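Local coordinates for stage II sporulation protein SA (Bacillus subtilis, PDB 3O6Q), which acts as the toxin of a type II toxin-antitoxin system, neutralised by the antitoxin SpoIISB, and is represented here by its predicted cytoplasmic part, at residues Lys27-Leu32 against Tyr135-Ser140; His39-Ser44 against Tyr48-Asp53; Cys70-Ser73 against Asp77-Arg80; Ile111-Glu116 against Tyr120-Thr125. One frame throughout, in Å; residues are numbered along the deposited sequence.

In the fold
From the N terminus, helix 7-35 supplies the first half of contact 1, whose second half comes only with helix 132-148 near the other end, so contact 1 encloses the three others along the chain. Within that span the other three follow in series without crossing. Contact 2 closes the short turn from strand 38-42 into helix 45-61, contact 3 the turn from strand 66-71 into helix 75-82, and contact 4 the hairpin of strands 108-115 and 118-125. Contacts 3 and 4 share one antiparallel sheet through the pairing of strands 66-71 and 118-125. Contact 4 touches contact 2 through Ala49 against Ile115, and contact 1 through Tyr135 against Ile111.

Contact 1. Residues Lys27-Leu32 against Tyr135-Ser140; sequences KTYQYL and YLLFTS
Tyr29 and Leu137 make the apolar part of this helix-helix contact. The CD2 methyl of Leu137 lies over one face of the Tyr29 ring, 3.8 Å from the ring centroid and 12° off its normal, a CH-pi contact seated over the middle. The individual distances agree: Leu137 CD2 is 3.8 Å from Tyr29 CD1 and still within 4.1 Å of Tyr29 CD2. Tyr29 projects from helix 7-35 with CG anti to its own N (chi1 168°), which carries the ring across to the other helix, whereas Leu137 contributes just one branch.

The van der Waals part continues at the phenol end, where Tyr29 OH stands 3.6 Å from Ser140 CB. Further along helix 132-148 the same tyrosine packs on Leu141 and Ile144.

Polar groups are satisfied without bridging the two segments. Ser140 OG turns back to Leu136 O at 2.7 Å, and Ser140 N reaches that same oxygen at 2.9 Å from the opposite face of the carbonyl plane, so two donors grip one acceptor. Tyr29 OH hydrogen-bonds to Tyr29 OH of the second subunit, while Gln30 OE1 bonds to Thr139 OG1 of that subunit, and Thr139 OG1 to its Gln30 OE1.

With no hydrogen bond between the segments and 144 Å² buried, their contact rests on apolar packing, mainly the methyl over the tyrosine face, and the phenol's polarity is spent on the subunit interface.

Contact 2. Residues His39-Ser44 against Tyr48-Asp53; sequences HVYYGS and YAEGID
A strand-to-helix turn, capped at its helical end, brings Ser44 and Tyr48 together. Ser44 holds the N-cap position of helix 45-61: its OG bonds to Ala47 N, and its carbonyl accepts Tyr48 N, with 3.1 Å between Tyr48 N and Ser44 O and a nearly straight N-H...O angle of 171°. Strand 39-42, leading into the turn, runs almost antiparallel to helix 48-53, at 160°, with the axes 6.5 Å apart at closest.

Such proximity fits the glycine at the crossing. Gly51 CA comes to 5.0 Å from Tyr41 CA, and Tyr41 CD2 packs 3.8 Å from Gly51 CA. One helical position earlier, Glu50 reaches out fully extended and lays its CG over one face of the Tyr41 ring. Its carboxylate, turned 31° from the ring plane, brings OE2 to 3.4 Å from Tyr41 CE1. No hydrogen bond joins this pair; the other oxygen, OE1, is bound by backbone of another protein's chain, probably the antitoxin.

That chain also pairs with strand 39-42 in an antiparallel ladder. On the inner side, Tyr48 and Ala49 meet Ile115 of strand 108-115, Ile52 packs against strand 66-71 and helix 132-148, and Tyr41 O accepts from Tyr145 of the latter helix.

Contact 3. Residues Cys70-Ser73 against Asp77-Arg80; sequences CHYS and DKDR
Lys78 climbs across the Tyr72 ring, beginning with its CB 3.9 Å from Tyr72 CE1. A chi1 of -57° sets CG beside the backbone N, and from there the chain runs extended, at about a right angle to the tyrosine side chain. CG is the atom over the ring face, 3.6 Å from Tyr72 CE1 and 19° off the ring normal, displaced toward the rim in a CH-pi contact. CD continues past Tyr72 CZ at 3.8 Å, and CE passes above the rim at the CE2 side, 3.6 Å from Tyr72 CE2. At the tip, NZ forms a salt bridge with Asp96, whose OD2 also receives the hydroxyl of Tyr72, so one carboxylate oxygen ties down both partners.

The contact belongs to the turn leading from strand 66-71 into helix 75-82. The strand end is kept in the sheet by backbone bonds from Cys70 to Val121 and from Tyr72 to Asn119, while helix 88-96 offers Gln92 and Leu95 to the Tyr72 side chain.

Asp77 faces the bend from the helix side. Its CB rests 3.3 Å from His71 O, and OD2 takes a weak hydrogen bond from Ser73 N, 3.3 Å long with an angle of 150° at the hydrogen. Thr74 OG1 is also bonded to OD2. The other oxygen, Asp77 OD1, lies in the plane of the Arg80 guanidinium, at its edge, in a salt bridge to NH1.

Contact 4. Residues Ile111-Glu116 against Tyr120-Thr125; sequences IPFTIE and YVIKLT
Phe113 and Ile122 meet at the apolar centre of a beta hairpin formed by strands 108-115 and 118-125, with Ile122 CD1 3.9 Å from Phe113 CG. With chi1 at 179° the phenylalanine ring extends opposite the backbone N, so that CB and CG meet that methyl. On one flank Ile111 CB lies 4.1 Å from Ile122 CB, and Ile111 CD1 carries the row on to Leu124 CD1. On the other, Ile115 CD1 touches Tyr120 CE2 at 3.9 Å.

Ile111, Phe113, Tyr120 and Ile122 share one face of the sheet, and helices 45-61 and 132-148 pack on this side through Ala49, Leu56, Tyr135 and Thr142. Pro112 and Val121 point to the reverse face, where Val121 meets Tyr72.

Outward from the side chains comes the backbone ladder. Ile111 with Ile122 and Phe113 with Tyr120 are hydrogen-bonded pairs; Pro112, lacking an N-H, falls opposite Val121 in the non-hydrogen-bonded pair between them. Tyr120 N bonds to Phe113 O at 2.7 Å and Phe113 N to Tyr120 O at 2.8 Å. Ile111 O takes Ile122 N at 2.9 Å and additionally the CA-H of Val121, its CA 3.3 Å from Ile111 O.

Contact 1. Residues Lys27-Leu32 against Tyr135-Ser140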
loop_
_atom_site.group_PDB
_atom_site.type_symbol
_atom_site.label_atom_id
_atom_site.label_comp_id
_atom_site.label_asym_id
_atom_site.label_seq_id
_atom_site.Cartn_x
_atom_site.Cartn_y
_atom_site.Cartn_z
ATOM N N LYS A 27 -4.603 -4.386 5.166
ATOM C CA LYS A 27 -6.055 -4.359 5.400
ATOM C C LYS A 27 -6.527 -3.086 6.094
ATOM O O LYS A 27 -7.485 -2.448 5.683
ATOM C CB LYS A 27 -6.482 -5.559 6.253
ATOM C CG LYS A 27 -6.570 -6.858 5.478
ATOM C CD LYS A 27 -6.714 -8.042 6.368
ATOM C CE LYS A 27 -8.093 -8.103 6.991
ATOM N NZ LYS A 27 -8.148 -9.357 7.801
ATOM N N THR A 28 -5.865 -2.716 7.165
ATOM C CA THR A 28 -6.172 -1.458 7.837
ATOM C C THR A 28 -6.006 -0.245 6.964
ATOM O O THR A 28 -6.850 0.631 6.961
ATOM C CB THR A 28 -5.339 -1.321 9.092
ATOM O OG1 THR A 28 -5.662 -2.445 9.935
ATOM C CG2 THR A 28 -5.620 -0.002 9.866
ATOM N N TYR A 29 -4.894 -0.178 6.234
ATOM C CA TYR A 29 -4.592 0.971 5.366
ATOM C C TYR A 29 -5.722 1.160 4.341
ATOM O O TYR A 29 -6.252 2.252 4.169
ATOM C CB TYR A 29 -3.229 0.721 4.709
ATOM C CG TYR A 29 -2.791 1.611 3.556
ATOM C CD1 TYR A 29 -1.991 2.729 3.759
ATOM C CD2 TYR A 29 -3.064 1.249 2.247
ATOM C CE1 TYR A 29 -1.523 3.516 2.677
ATOM C CE2 TYR A 29 -2.589 2.017 1.159
ATOM C CZ TYR A 29 -1.849 3.150 1.390
ATOM O OH TYR A 29 -1.445 3.927 0.329
ATOM N N GLN A 30 -6.098 0.075 3.685
ATOM C CA GLN A 30 -7.120 0.119 2.665
ATOM C C GLN A 30 -8.458 0.467 3.285
ATOM O O GLN A 30 -9.205 1.223 2.706
ATOM C CB GLN A 30 -7.219 -1.213 1.956
ATOM C CG GLN A 30 -8.218 -1.207 0.789
ATOM C CD GLN A 30 -9.554 -1.920 1.066
ATOM O OE1 GLN A 30 -10.176 -2.475 0.135
ATOM N NE2 GLN A 30 -10.010 -1.892 2.328
ATOM N N TYR A 31 -8.761 -0.081 4.464
ATOM C CA TYR A 31 -10.039 0.194 5.097
ATOM C C TYR A 31 -10.162 1.670 5.401
ATOM O O TYR A 31 -11.226 2.299 5.154
ATOM C CB TYR A 31 -10.217 -0.649 6.348
ATOM C CG TYR A 31 -11.530 -0.398 7.063
ATOM C CD1 TYR A 31 -12.646 -1.196 6.822
ATOM C CD2 TYR A 31 -11.641 0.607 8.000
ATOM C CE1 TYR A 31 -13.846 -0.981 7.472
ATOM C CE2 TYR A 31 -12.841 0.843 8.647
ATOM C CZ TYR A 31 -13.937 0.046 8.379
ATOM O OH TYR A 31 -15.115 0.298 9.059
ATOM N N LEU A 32 -9.076 2.257 5.903
ATOM C CA LEU A 32 -9.076 3.697 6.220
ATOM C C LEU A 32 -9.138 4.574 4.967
ATOM O O LEU A 32 -9.825 5.564 4.931
ATOM C CB LEU A 32 -7.881 4.061 7.057
ATOM C CG LEU A 32 -7.799 3.464 8.467
ATOM C CD1 LEU A 32 -6.360 3.659 8.974
ATOM C CD2 LEU A 32 -8.787 4.114 9.411
ATOM N N TYR A 135 7.997 1.888 5.814
ATOM C CA TYR A 135 8.503 2.970 5.007
ATOM C C TYR A 135 7.584 3.182 3.806
ATOM O O TYR A 135 7.164 4.301 3.508
ATOM C CB TYR A 135 9.923 2.645 4.541
ATOM C CG TYR A 135 10.389 3.475 3.395
ATOM C CD1 TYR A 135 10.861 4.749 3.605
ATOM C CD2 TYR A 135 10.354 2.994 2.105
ATOM C CE1 TYR A 135 11.301 5.523 2.571
ATOM C CE2 TYR A 135 10.799 3.770 1.054
ATOM C CZ TYR A 135 11.273 5.044 1.292
ATOM O OH TYR A 135 11.733 5.866 0.258
ATOM N N LEU A 136 7.260 2.095 3.120
ATOM C CA LEU A 136 6.472 2.194 1.886
ATOM C C LEU A 136 5.073 2.699 2.173
ATOM O O LEU A 136 4.602 3.586 1.501
ATOM C CB LEU A 136 6.466 0.855 1.157
ATOM C CG LEU A 136 7.855 0.505 0.549
ATOM C CD1 LEU A 136 7.951 -0.914 -0.091
ATOM C CD2 LEU A 136 8.272 1.608 -0.474
ATOM N N LEU A 137 4.423 2.158 3.198
ATOM C CA LEU A 137 3.066 2.567 3.516
ATOM C C LEU A 137 3.070 3.997 4.001
ATOM O O LEU A 137 2.249 4.814 3.585
ATOM C CB LEU A 137 2.452 1.674 4.587
ATOM C CG LEU A 137 2.038 0.285 4.114
ATOM C CD1 LEU A 137 1.702 -0.562 5.324
ATOM C CD2 LEU A 137 0.878 0.384 3.104
ATOM N N PHE A 138 3.965 4.320 4.912
ATOM C CA PHE A 138 3.886 5.639 5.472
ATOM C C PHE A 138 4.336 6.717 4.519
ATOM O O PHE A 138 3.787 7.805 4.559
ATOM C CB PHE A 138 4.541 5.690 6.847
ATOM C CG PHE A 138 3.646 5.079 7.918
ATOM C CD1 PHE A 138 2.727 5.867 8.586
ATOM C CD2 PHE A 138 3.626 3.733 8.136
ATOM C CE1 PHE A 138 1.852 5.309 9.500
ATOM C CE2 PHE A 138 2.743 3.173 9.045
ATOM C CZ PHE A 138 1.858 3.950 9.718
ATOM N N THR A 139 5.278 6.418 3.599
ATOM C CA THR A 139 5.613 7.402 2.580
ATOM C C THR A 139 4.517 7.516 1.520
ATOM O O THR A 139 4.244 8.591 1.050
ATOM C CB THR A 139 7.004 7.201 1.965
ATOM O OG1 THR A 139 7.098 5.938 1.254
ATOM C CG2 THR A 139 8.013 7.301 3.051
ATOM N N SER A 140 3.893 6.414 1.154
ATOM C CA SER A 140 2.687 6.456 0.321
ATOM C C SER A 140 1.675 7.448 0.804
ATOM O O SER A 140 1.084 8.177 0.019
ATOM C CB SER A 140 2.009 5.089 0.308
ATOM O OG SER A 140 2.843 4.182 -0.416
#

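Contact 2. Residues His39-Ser44 against Tyr48-Asp53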
loop_
_atom_site.group_PDB
_atom_site.type_symbol
_atom_site.label_atom_id
_atom_site.label_comp_id
_atom_site.label_asym_id
_atom_site.label_seq_id
_atom_site.Cartn_x
_atom_site.Cartn_y
_atom_site.Cartn_z
ATOM N N HIS A 39 -8.128 14.699 6.523
ATOM C CA HIS A 39 -8.168 16.100 6.948
ATOM C C HIS A 39 -6.923 16.815 6.409
ATOM O O HIS A 39 -5.802 16.541 6.839
ATOM C CB HIS A 39 -8.175 16.163 8.473
ATOM C CG HIS A 39 -9.364 15.505 9.109
ATOM N ND1 HIS A 39 -10.260 16.197 9.901
ATOM C CD2 HIS A 39 -9.802 14.223 9.083
ATOM C CE1 HIS A 39 -11.192 15.367 10.341
ATOM N NE2 HIS A 39 -10.943 14.164 9.850
ATOM N N VAL A 40 -7.108 17.739 5.468
ATOM C CA VAL A 40 -5.970 18.413 4.799
ATOM C C VAL A 40 -5.714 19.835 5.295
ATOM O O VAL A 40 -6.545 20.709 5.128
ATOM C CB VAL A 40 -6.153 18.441 3.287
ATOM C CG1 VAL A 40 -5.047 19.210 2.640
ATOM C CG2 VAL A 40 -6.215 16.990 2.770
ATOM N N TYR A 41 -4.548 20.028 5.919
ATOM C CA TYR A 41 -4.092 21.320 6.454
ATOM C C TYR A 41 -3.126 21.930 5.459
ATOM O O TYR A 41 -2.200 21.257 4.995
ATOM C CB TYR A 41 -3.352 21.137 7.788
ATOM C CG TYR A 41 -4.189 20.628 8.939
ATOM C CD1 TYR A 41 -4.344 21.381 10.083
ATOM C CD2 TYR A 41 -4.839 19.415 8.879
ATOM C CE1 TYR A 41 -5.115 20.932 11.144
ATOM C CE2 TYR A 41 -5.628 18.961 9.928
ATOM C CZ TYR A 41 -5.753 19.722 11.048
ATOM O OH TYR A 41 -6.504 19.278 12.093
ATOM N N TYR A 42 -3.356 23.195 5.132
ATOM C CA TYR A 42 -2.483 23.960 4.227
ATOM C C TYR A 42 -2.419 25.426 4.685
ATOM O O TYR A 42 -3.133 25.843 5.605
ATOM C CB TYR A 42 -3.013 23.885 2.790
ATOM C CG TYR A 42 -4.346 24.592 2.668
ATOM C CD1 TYR A 42 -4.394 25.978 2.476
ATOM C CD2 TYR A 42 -5.551 23.908 2.811
ATOM C CE1 TYR A 42 -5.607 26.669 2.398
ATOM C CE2 TYR A 42 -6.771 24.582 2.737
ATOM C CZ TYR A 42 -6.792 25.963 2.530
ATOM O OH TYR A 42 -7.990 26.639 2.455
ATOM N N GLY A 43 -1.580 26.207 4.015
ATOM C CA GLY A 43 -1.431 27.638 4.302
ATOM C C GLY A 43 -0.024 28.025 4.689
ATOM O O GLY A 43 0.322 29.187 4.673
ATOM N N SER A 44 0.790 27.046 5.028
ATOM C CA SER A 44 2.146 27.292 5.459
ATOM C C SER A 44 2.839 25.956 5.655
ATOM O O SER A 44 2.204 24.911 5.629
ATOM C CB SER A 44 2.157 28.057 6.781
ATOM O OG SER A 44 1.616 27.259 7.813
ATOM N N TYR A 48 0.978 22.315 6.814
ATOM C CA TYR A 48 1.304 21.126 6.057
ATOM C C TYR A 48 1.914 20.078 6.980
ATOM O O TYR A 48 1.500 18.931 6.961
ATOM C CB TYR A 48 2.279 21.466 4.916
ATOM C CG TYR A 48 2.345 20.425 3.812
ATOM C CD1 TYR A 48 1.686 20.626 2.596
ATOM C CD2 TYR A 48 3.033 19.237 3.983
ATOM C CE1 TYR A 48 1.719 19.667 1.554
ATOM C CE2 TYR A 48 3.066 18.277 2.958
ATOM C CZ TYR A 48 2.410 18.504 1.739
ATOM O OH TYR A 48 2.445 17.562 0.707
ATOM N N ALA A 49 2.915 20.454 7.769
ATOM C CA ALA A 49 3.596 19.450 8.620
ATOM C C ALA A 49 2.624 18.844 9.648
ATOM O O ALA A 49 2.685 17.655 9.920
ATOM C CB ALA A 49 4.843 20.009 9.294
ATOM N N GLU A 50 1.704 19.668 10.162
ATOM C CA GLU A 50 0.639 19.225 11.072
ATOM C C GLU A 50 -0.308 18.205 10.462
ATOM O O GLU A 50 -0.599 17.187 11.084
ATOM C CB GLU A 50 -0.201 20.398 11.524
ATOM C CG GLU A 50 -1.348 19.964 12.412
ATOM C CD GLU A 50 -2.010 21.092 13.142
ATOM O OE1 GLU A 50 -1.511 22.241 13.072
ATOM O OE2 GLU A 50 -3.029 20.823 13.798
ATOM N N GLY A 51 -0.791 18.491 9.257
ATOM C CA GLY A 51 -1.603 17.555 8.516
ATOM C C GLY A 51 -0.930 16.229 8.199
ATOM O O GLY A 51 -1.556 15.173 8.284
ATOM N N ILE A 52 0.339 16.261 7.820
ATOM C CA ILE A 52 1.071 15.029 7.599
ATOM C C ILE A 52 1.225 14.249 8.909
ATOM O O ILE A 52 0.906 13.065 8.956
ATOM C CB ILE A 52 2.422 15.325 6.963
ATOM C CG1 ILE A 52 2.173 15.777 5.515
ATOM C CG2 ILE A 52 3.314 14.144 7.104
ATOM C CD1 ILE A 52 2.654 14.852 4.428
ATOM N N ASP A 53 1.669 14.924 9.973
ATOM C CA ASP A 53 1.676 14.302 11.306
ATOM C C ASP A 53 0.310 13.672 11.712
ATOM O O ASP A 53 0.304 12.560 12.213
ATOM C CB ASP A 53 2.134 15.286 12.380
ATOM C CG ASP A 53 2.461 14.606 13.706
ATOM O OD1 ASP A 53 3.324 13.705 13.719
ATOM O OD2 ASP A 53 1.852 14.961 14.750
#

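Contact 3. Residues Cys70-Ser73 against Asp77-Arg80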
loop_
_atom_site.group_PDB
_atom_site.type_symbol
_atom_site.label_atom_id
_atom_site.label_comp_id
_atom_site.label_asym_id
_atom_site.label_seq_id
_atom_site.Cartn_x
_atom_site.Cartn_y
_atom_site.Cartn_z
ATOM N N CYS A 70 9.047 14.709 13.034
ATOM C CA CYS A 70 9.945 15.370 13.951
ATOM C C CYS A 70 10.738 16.431 13.208
ATOM O O CYS A 70 11.214 16.193 12.102
ATOM C CB CYS A 70 10.880 14.339 14.601
ATOM S SG CYS A 70 10.064 13.128 15.637
ATOM N N HIS A 71 10.860 17.610 13.814
ATOM C CA HIS A 71 11.698 18.650 13.252
ATOM C C HIS A 71 13.107 18.091 13.182
ATOM O O HIS A 71 13.512 17.319 14.049
ATOM C CB HIS A 71 11.647 19.921 14.110
ATOM C CG HIS A 71 10.365 20.696 13.974
ATOM N ND1 HIS A 71 10.141 21.594 12.949
ATOM C CD2 HIS A 71 9.237 20.701 14.733
ATOM C CE1 HIS A 71 8.930 22.113 13.080
ATOM N NE2 HIS A 71 8.358 21.583 14.149
ATOM N N TYR A 72 13.830 18.440 12.133
ATOM C CA TYR A 72 15.204 18.009 11.986
ATOM C C TYR A 72 16.029 19.151 11.376
ATOM O O TYR A 72 16.760 18.967 10.401
ATOM C CB TYR A 72 15.264 16.721 11.156
ATOM C CG TYR A 72 16.607 16.025 11.263
ATOM C CD1 TYR A 72 16.916 15.218 12.350
ATOM C CD2 TYR A 72 17.571 16.191 10.291
ATOM C CE1 TYR A 72 18.158 14.611 12.471
ATOM C CE2 TYR A 72 18.806 15.579 10.397
ATOM C CZ TYR A 72 19.100 14.790 11.490
ATOM O OH TYR A 72 20.354 14.203 11.595
ATOM N N SER A 73 15.887 20.327 11.995
ATOM C CA SER A 73 16.540 21.556 11.570
ATOM C C SER A 73 17.697 21.952 12.479
ATOM O O SER A 73 18.837 22.081 12.048
ATOM C CB SER A 73 15.524 22.703 11.592
ATOM O OG SER A 73 14.471 22.419 10.731
ATOM N N ASP A 77 17.059 19.661 17.687
ATOM C CA ASP A 77 16.158 18.697 17.055
ATOM C C ASP A 77 16.859 17.389 16.764
ATOM O O ASP A 77 16.295 16.304 16.950
ATOM C CB ASP A 77 15.599 19.241 15.727
ATOM C CG ASP A 77 14.807 20.519 15.900
ATOM O OD1 ASP A 77 14.277 20.725 17.004
ATOM O OD2 ASP A 77 14.746 21.316 14.934
ATOM N N LYS A 78 18.094 17.494 16.293
ATOM C CA LYS A 78 18.850 16.312 15.886
ATOM C C LYS A 78 19.230 15.493 17.126
ATOM O O LYS A 78 18.998 14.280 17.162
ATOM C CB LYS A 78 20.088 16.721 15.076
ATOM C CG LYS A 78 19.749 17.552 13.845
ATOM C CD LYS A 78 20.942 17.800 12.960
ATOM C CE LYS A 78 20.529 18.498 11.666
ATOM N NZ LYS A 78 21.597 18.357 10.632
ATOM N N ASP A 79 19.757 16.171 18.150
ATOM C CA ASP A 79 20.173 15.501 19.391
ATOM C C ASP A 79 18.996 14.840 20.103
ATOM O O ASP A 79 19.127 13.718 20.598
ATOM C CB ASP A 79 20.892 16.460 20.345
ATOM C CG ASP A 79 22.207 16.989 19.774
ATOM O OD1 ASP A 79 22.741 16.346 18.844
ATOM O OD2 ASP A 79 22.696 18.045 20.247
ATOM N N ARG A 80 17.847 15.505 20.119
ATOM C CA ARG A 80 16.644 14.915 20.678
ATOM C C ARG A 80 16.397 13.578 20.004
ATOM O O ARG A 80 16.165 12.572 20.661
ATOM C CB ARG A 80 15.422 15.804 20.447
ATOM C CG ARG A 80 15.360 17.101 21.250
ATOM C CD ARG A 80 14.319 18.053 20.697
ATOM N NE ARG A 80 14.326 19.327 21.427
ATOM C CZ ARG A 80 14.261 20.535 20.867
ATOM N NH1 ARG A 80 14.216 20.697 19.544
ATOM N NH2 ARG A 80 14.262 21.603 21.649
#

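Contact 4. Residues Ile111-Glu116 against Tyr120-Thr125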
loop_
_atom_site.group_PDB
_atom_site.type_symbol
_atom_site.label_atom_id
_atom_site.label_comp_id
_atom_site.label_asym_id
_atom_site.label_seq_id
_atom_site.Cartn_x
_atom_site.Cartn_y
_atom_site.Cartn_z
ATOM N N ILE A 111 13.144 8.333 8.661
ATOM C CA ILE A 111 12.982 8.631 7.241
ATOM C C ILE A 111 13.094 10.129 7.072
ATOM O O ILE A 111 12.198 10.872 7.483
ATOM C CB ILE A 111 11.609 8.185 6.753
ATOM C CG1 ILE A 111 11.276 6.768 7.213
ATOM C CG2 ILE A 111 11.543 8.227 5.242
ATOM C CD1 ILE A 111 9.843 6.340 6.844
ATOM N N PRO A 112 14.217 10.591 6.520
ATOM C CA PRO A 112 14.340 12.043 6.328
ATOM C C PRO A 112 13.263 12.538 5.377
ATOM O O PRO A 112 12.996 11.918 4.354
ATOM C CB PRO A 112 15.747 12.216 5.717
ATOM C CG PRO A 112 16.517 11.010 6.191
ATOM C CD PRO A 112 15.501 9.884 6.346
ATOM N N PHE A 113 12.664 13.665 5.712
ATOM C CA PHE A 113 11.551 14.174 4.960
ATOM C C PHE A 113 11.635 15.695 4.906
ATOM O O PHE A 113 11.988 16.345 5.893
ATOM C CB PHE A 113 10.274 13.697 5.656
ATOM C CG PHE A 113 9.030 14.167 5.013
ATOM C CD1 PHE A 113 8.689 13.721 3.770
ATOM C CD2 PHE A 113 8.191 15.043 5.668
ATOM C CE1 PHE A 113 7.520 14.111 3.178
ATOM C CE2 PHE A 113 7.011 15.471 5.084
ATOM C CZ PHE A 113 6.671 15.002 3.831
ATOM N N THR A 114 11.318 16.256 3.741
ATOM C CA THR A 114 11.492 17.703 3.500
ATOM C C THR A 114 10.217 18.348 2.948
ATOM O O THR A 114 9.707 17.914 1.927
ATOM C CB THR A 114 12.656 17.945 2.525
ATOM O OG1 THR A 114 13.790 17.223 2.996
ATOM C CG2 THR A 114 13.016 19.402 2.423
ATOM N N ILE A 115 9.707 19.360 3.654
ATOM C CA ILE A 115 8.580 20.170 3.193
ATOM C C ILE A 115 9.135 21.535 2.808
ATOM O O ILE A 115 9.665 22.277 3.654
ATOM C CB ILE A 115 7.473 20.374 4.263
ATOM C CG1 ILE A 115 6.963 19.006 4.807
ATOM C CG2 ILE A 115 6.329 21.286 3.690
ATOM C CD1 ILE A 115 5.984 19.115 6.039
ATOM N N GLU A 116 9.009 21.848 1.522
ATOM C CA GLU A 116 9.594 23.037 0.932
ATOM C C GLU A 116 11.074 23.196 1.308
ATOM O O GLU A 116 11.910 22.508 0.736
ATOM C CB GLU A 116 8.738 24.274 1.253
ATOM C CG GLU A 116 7.452 24.289 0.435
ATOM C CD GLU A 116 6.502 25.397 0.840
ATOM O OE1 GLU A 116 6.988 26.510 1.167
ATOM O OE2 GLU A 116 5.268 25.160 0.826
ATOM N N TYR A 120 12.601 17.496 8.220
ATOM C CA TYR A 120 11.954 16.718 9.233
ATOM C C TYR A 120 12.437 15.275 9.123
ATOM O O TYR A 120 13.200 14.924 8.205
ATOM C CB TYR A 120 10.420 16.734 9.036
ATOM C CG TYR A 120 9.753 18.086 9.150
ATOM C CD1 TYR A 120 9.170 18.472 10.340
ATOM C CD2 TYR A 120 9.681 18.960 8.069
ATOM C CE1 TYR A 120 8.545 19.693 10.472
ATOM C CE2 TYR A 120 9.044 20.210 8.188
ATOM C CZ TYR A 120 8.473 20.565 9.406
ATOM O OH TYR A 120 7.825 21.775 9.604
ATOM N N VAL A 121 12.003 14.453 10.080
ATOM C CA VAL A 121 12.249 13.032 10.035
ATOM C C VAL A 121 10.967 12.362 10.472
ATOM O O VAL A 121 10.428 12.691 11.496
ATOM C CB VAL A 121 13.459 12.641 10.926
ATOM C CG1 VAL A 121 13.567 11.151 11.075
ATOM C CG2 VAL A 121 14.728 13.168 10.327
ATOM N N ILE A 122 10.431 11.493 9.636
ATOM C CA ILE A 122 9.310 10.676 10.018
ATOM C C ILE A 122 9.861 9.530 10.878
ATOM O O ILE A 122 10.578 8.668 10.375
ATOM C CB ILE A 122 8.584 10.097 8.782
ATOM C CG1 ILE A 122 8.016 11.190 7.883
ATOM C CG2 ILE A 122 7.406 9.201 9.219
ATOM C CD1 ILE A 122 7.858 10.716 6.423
ATOM N N LYS A 123 9.521 9.532 12.163
ATOM C CA LYS A 123 9.881 8.465 13.081
ATOM C C LYS A 123 8.817 7.396 13.167
ATOM O O LYS A 123 7.716 7.679 13.611
ATOM C CB LYS A 123 10.078 9.045 14.472
ATOM C CG LYS A 123 10.562 8.063 15.546
ATOM C CD LYS A 123 10.913 8.807 16.820
ATOM C CE LYS A 123 11.266 7.860 17.962
ATOM N NZ LYS A 123 11.431 8.549 19.303
ATOM N N LEU A 124 9.164 6.169 12.780
ATOM C CA LEU A 124 8.325 4.975 13.011
ATOM C C LEU A 124 8.961 3.992 13.996
ATOM O O LEU A 124 10.060 3.465 13.745
ATOM C CB LEU A 124 8.102 4.216 11.716
ATOM C CG LEU A 124 7.618 5.017 10.495
ATOM C CD1 LEU A 124 7.512 4.073 9.333
ATOM C CD2 LEU A 124 6.300 5.762 10.750
ATOM N N THR A 125 8.266 3.714 15.100
ATOM C CA THR A 125 8.690 2.693 16.057
ATOM C C THR A 125 7.565 1.710 16.368
ATOM O O THR A 125 6.398 1.989 16.115
ATOM C CB THR A 125 9.096 3.291 17.403
ATOM O OG1 THR A 125 7.929 3.847 18.009
ATOM C CG2 THR A 125 10.193 4.338 17.224
#